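Local structure of probable 2-phosphosulfolactate phosphatase (Clostridium acetobutylicum, 1VR0) at residues A[154-159]-A[169-174]. The protein probably catalyses the magnesium-dependent hydrolysis of (2R)-O-phospho-3-sulfolactate to (2R)-3-sulfolactate and phosphate. Numbering follows the deposited sequence.
Sequences IVNAGT and ICSGYI. With MG (magnesium ion), chain D.
A strand of the larger, mixed beta-sheet packs here against the helix that follows it in the chain, and the loop joining them reaches the magnesium site. Strand 152-156 lies between strands 13-18 and 33-37, to which Ile154, Val155 and Asn156 are hydrogen-bonded through their backbones, and one of its faces is covered by helix 165-181. The two elements meet chiefly through Ser171, whose small side chain points at the strand and lets the helix come close: the CA atoms of Ile154 and Ser171 are 6.6 Å apart. The methyl CG2 of Ile154 lies 3.6 Å from CB of Ser171 and also touches its hydroxyl. With CG1 beside the backbone nitrogen (chi1 -68°) and the chain extended beyond it (chi2 167°), CD1 of Ile154 also reaches the helix, 4.2 Å from O of Ser171. Ile37 and Leu17, from the flanking strands, also touch Ser171 and make its surroundings largely apolar.

The side chain of Asn156 is long enough to bring an amide oxygen from the strand end to this buried hydroxyl, with OD1 of Asn156 2.8 Å from OG of Ser171. The hydroxyl can also bond to the backbone oxygen of Asp167, one helical turn earlier, and which acceptor takes its proton is not settled. Beyond Asn156 the chain turns through Gly158, where a positive phi (69°) suits a residue without a side chain, and the carbonyl oxygen of Gly158 binds magnesium at 2.5 Å. Asp167, from the same helix, and Asp38 are its other protein ligands. Close to where the loop after the strand and the start of the helix supply metal ligands, a buried hydroxyl thus has acceptors on both elements, and its polarity is met within the protein.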
ATOM      1  N   ILE A 154      -6.671   3.774  -9.174  1.00 40.20           N
ATOM      2  CA  ILE A 154      -7.646   4.003  -8.112  1.00 40.02           C
ATOM      3  C   ILE A 154      -6.939   4.641  -6.947  1.00 39.48           C
ATOM      4  O   ILE A 154      -6.060   4.051  -6.329  1.00 39.67           O
ATOM      5  CB  ILE A 154      -8.331   2.701  -7.763  1.00 40.25           C
ATOM      6  CG1 ILE A 154      -9.179   2.302  -8.965  1.00 42.58           C
ATOM      7  CG2 ILE A 154      -9.262   2.879  -6.588  1.00 41.31           C
ATOM      8  CD1 ILE A 154      -9.651   0.917  -8.868  1.00 46.38           C
ATOM      9  N   VAL A 155      -7.289   5.894  -6.695  1.00 39.59           N
ATOM     10  CA  VAL A 155      -6.573   6.719  -5.724  1.00 39.27           C
ATOM     11  C   VAL A 155      -7.352   6.694  -4.419  1.00 39.46           C
ATOM     12  O   VAL A 155      -8.364   7.357  -4.305  1.00 39.40           O
ATOM     13  CB  VAL A 155      -6.417   8.164  -6.228  1.00 38.69           C
ATOM     14  CG1 VAL A 155      -5.588   9.006  -5.260  1.00 38.36           C
ATOM     15  CG2 VAL A 155      -5.803   8.185  -7.605  1.00 38.08           C
ATOM     16  N   ASN A 156      -6.910   5.879  -3.467  1.00 39.60           N
ATOM     17  CA  ASN A 156      -7.483   5.882  -2.123  1.00 39.91           C
ATOM     18  C   ASN A 156      -7.072   7.156  -1.398  1.00 39.88           C
ATOM     19  O   ASN A 156      -5.910   7.520  -1.423  1.00 40.48           O
ATOM     20  CB  ASN A 156      -6.965   4.674  -1.326  1.00 40.17           C
ATOM     21  CG  ASN A 156      -7.443   3.355  -1.897  1.00 39.61           C
ATOM     22  OD1 ASN A 156      -7.703   3.250  -3.085  1.00 42.47           O
ATOM     23  ND2 ASN A 156      -7.603   2.366  -1.053  1.00 38.64           N
ATOM     24  N   ALA A 157      -8.007   7.852  -0.773  1.00 39.54           N
ATOM     25  CA  ALA A 157      -7.636   9.017   0.039  1.00 39.17           C
ATOM     26  C   ALA A 157      -6.930   8.533   1.306  1.00 39.21           C
ATOM     27  O   ALA A 157      -6.003   9.170   1.791  1.00 38.64           O
ATOM     28  CB  ALA A 157      -8.834   9.840   0.384  1.00 38.39           C
ATOM     29  N   GLY A 158      -7.347   7.367   1.808  1.00 39.61           N
ATOM     30  CA  GLY A 158      -6.836   6.842   3.073  1.00 39.70           C
ATOM     31  C   GLY A 158      -7.353   7.722   4.195  1.00 40.14           C
ATOM     32  O   GLY A 158      -8.331   8.455   4.000  1.00 40.82           O
ATOM     33  N   THR A 159      -6.729   7.644   5.359  1.00 40.04           N
ATOM     34  CA  THR A 159      -7.039   8.570   6.423  1.00 40.61           C
ATOM     35  C   THR A 159      -5.718   9.057   7.006  1.00 39.89           C
ATOM     36  O   THR A 159      -4.851   8.261   7.339  1.00 38.95           O
ATOM     37  CB  THR A 159      -8.018   7.937   7.473  1.00 40.99           C
ATOM     38  OG1 THR A 159      -7.996   8.671   8.695  1.00 43.53           O
ATOM     39  CG2 THR A 159      -7.658   6.528   7.811  1.00 41.38           C
ATOM     40  N   ILE A 169     -11.147  -1.652   0.368  1.00 39.86           N
ATOM     41  CA  ILE A 169     -12.141  -2.645  -0.011  1.00 39.82           C
ATOM     42  C   ILE A 169     -13.078  -2.070  -1.063  1.00 40.28           C
ATOM     43  O   ILE A 169     -13.553  -2.777  -1.955  1.00 40.37           O
ATOM     44  CB  ILE A 169     -12.917  -3.205   1.203  1.00 39.50           C
ATOM     45  CG1 ILE A 169     -13.766  -4.420   0.774  1.00 40.10           C
ATOM     46  CG2 ILE A 169     -13.768  -2.157   1.878  1.00 38.40           C
ATOM     47  CD1 ILE A 169     -14.233  -5.319   1.958  1.00 40.18           C
ATOM     48  N   CYS A 170     -13.350  -0.775  -0.948  1.00 41.18           N
ATOM     49  CA  CYS A 170     -14.193  -0.090  -1.904  1.00 40.85           C
ATOM     50  C   CYS A 170     -13.510  -0.093  -3.261  1.00 40.16           C
ATOM     51  O   CYS A 170     -14.167  -0.323  -4.252  1.00 39.54           O
ATOM     52  CB  CYS A 170     -14.450   1.335  -1.448  1.00 41.09           C
ATOM     53  SG  CYS A 170     -15.602   2.197  -2.548  1.00 44.54           S
ATOM     54  N   SER A 171     -12.187   0.113  -3.289  1.00 39.51           N
ATOM     55  CA  SER A 171     -11.418  -0.052  -4.534  1.00 39.39           C
ATOM     56  C   SER A 171     -11.613  -1.425  -5.130  1.00 39.10           C
ATOM     57  O   SER A 171     -11.820  -1.573  -6.315  1.00 39.33           O
ATOM     58  CB  SER A 171      -9.939   0.112  -4.310  1.00 39.24           C
ATOM     59  OG  SER A 171      -9.627   1.358  -3.719  1.00 41.43           O
ATOM     60  N   GLY A 172     -11.527  -2.436  -4.284  1.00 39.35           N
ATOM     61  CA  GLY A 172     -11.722  -3.818  -4.680  1.00 39.39           C
ATOM     62  C   GLY A 172     -13.075  -4.086  -5.281  1.00 39.49           C
ATOM     63  O   GLY A 172     -13.176  -4.806  -6.260  1.00 39.59           O
ATOM     64  N   TYR A 173     -14.111  -3.520  -4.680  1.00 39.02           N
ATOM     65  CA  TYR A 173     -15.453  -3.672  -5.194  1.00 39.19           C
ATOM     66  C   TYR A 173     -15.552  -3.128  -6.599  1.00 38.90           C
ATOM     67  O   TYR A 173     -16.161  -3.763  -7.487  1.00 39.09           O
ATOM     68  CB  TYR A 173     -16.431  -2.936  -4.280  1.00 39.30           C
ATOM     69  CG  TYR A 173     -17.799  -2.738  -4.834  1.00 38.80           C
ATOM     70  CD1 TYR A 173     -18.542  -3.808  -5.319  1.00 38.32           C
ATOM     71  CD2 TYR A 173     -18.389  -1.474  -4.819  1.00 38.72           C
ATOM     72  CE1 TYR A 173     -19.832  -3.611  -5.783  1.00 37.46           C
ATOM     73  CE2 TYR A 173     -19.665  -1.278  -5.279  1.00 37.34           C
ATOM     74  CZ  TYR A 173     -20.383  -2.338  -5.764  1.00 37.86           C
ATOM     75  OH  TYR A 173     -21.671  -2.106  -6.239  1.00 39.37           O
ATOM     76  N   ILE A 174     -14.960  -1.954  -6.798  1.00 38.24           N
ATOM     77  CA  ILE A 174     -15.042  -1.276  -8.077  1.00 37.94           C
ATOM     78  C   ILE A 174     -14.251  -2.049  -9.141  1.00 38.16           C
ATOM     79  O   ILE A 174     -14.718  -2.219 -10.260  1.00 38.04           O
ATOM     80  CB  ILE A 174     -14.595   0.176  -7.918  1.00 37.55           C
ATOM     81  CG1 ILE A 174     -15.647   0.912  -7.065  1.00 37.31           C
ATOM     82  CG2 ILE A 174     -14.418   0.856  -9.262  1.00 37.12           C
ATOM     83  CD1 ILE A 174     -15.400   2.357  -6.810  1.00 37.47           C
TER
HETATM   84 MG    MG D 400     -10.739   7.809   3.610  1.00 35.97          MG
HETATM   85  O   HOH W   1     -13.009   6.670   3.592  1.00 26.12           O
HETATM   86  O   HOH W   2     -10.858   6.823   5.880  1.00 45.17           O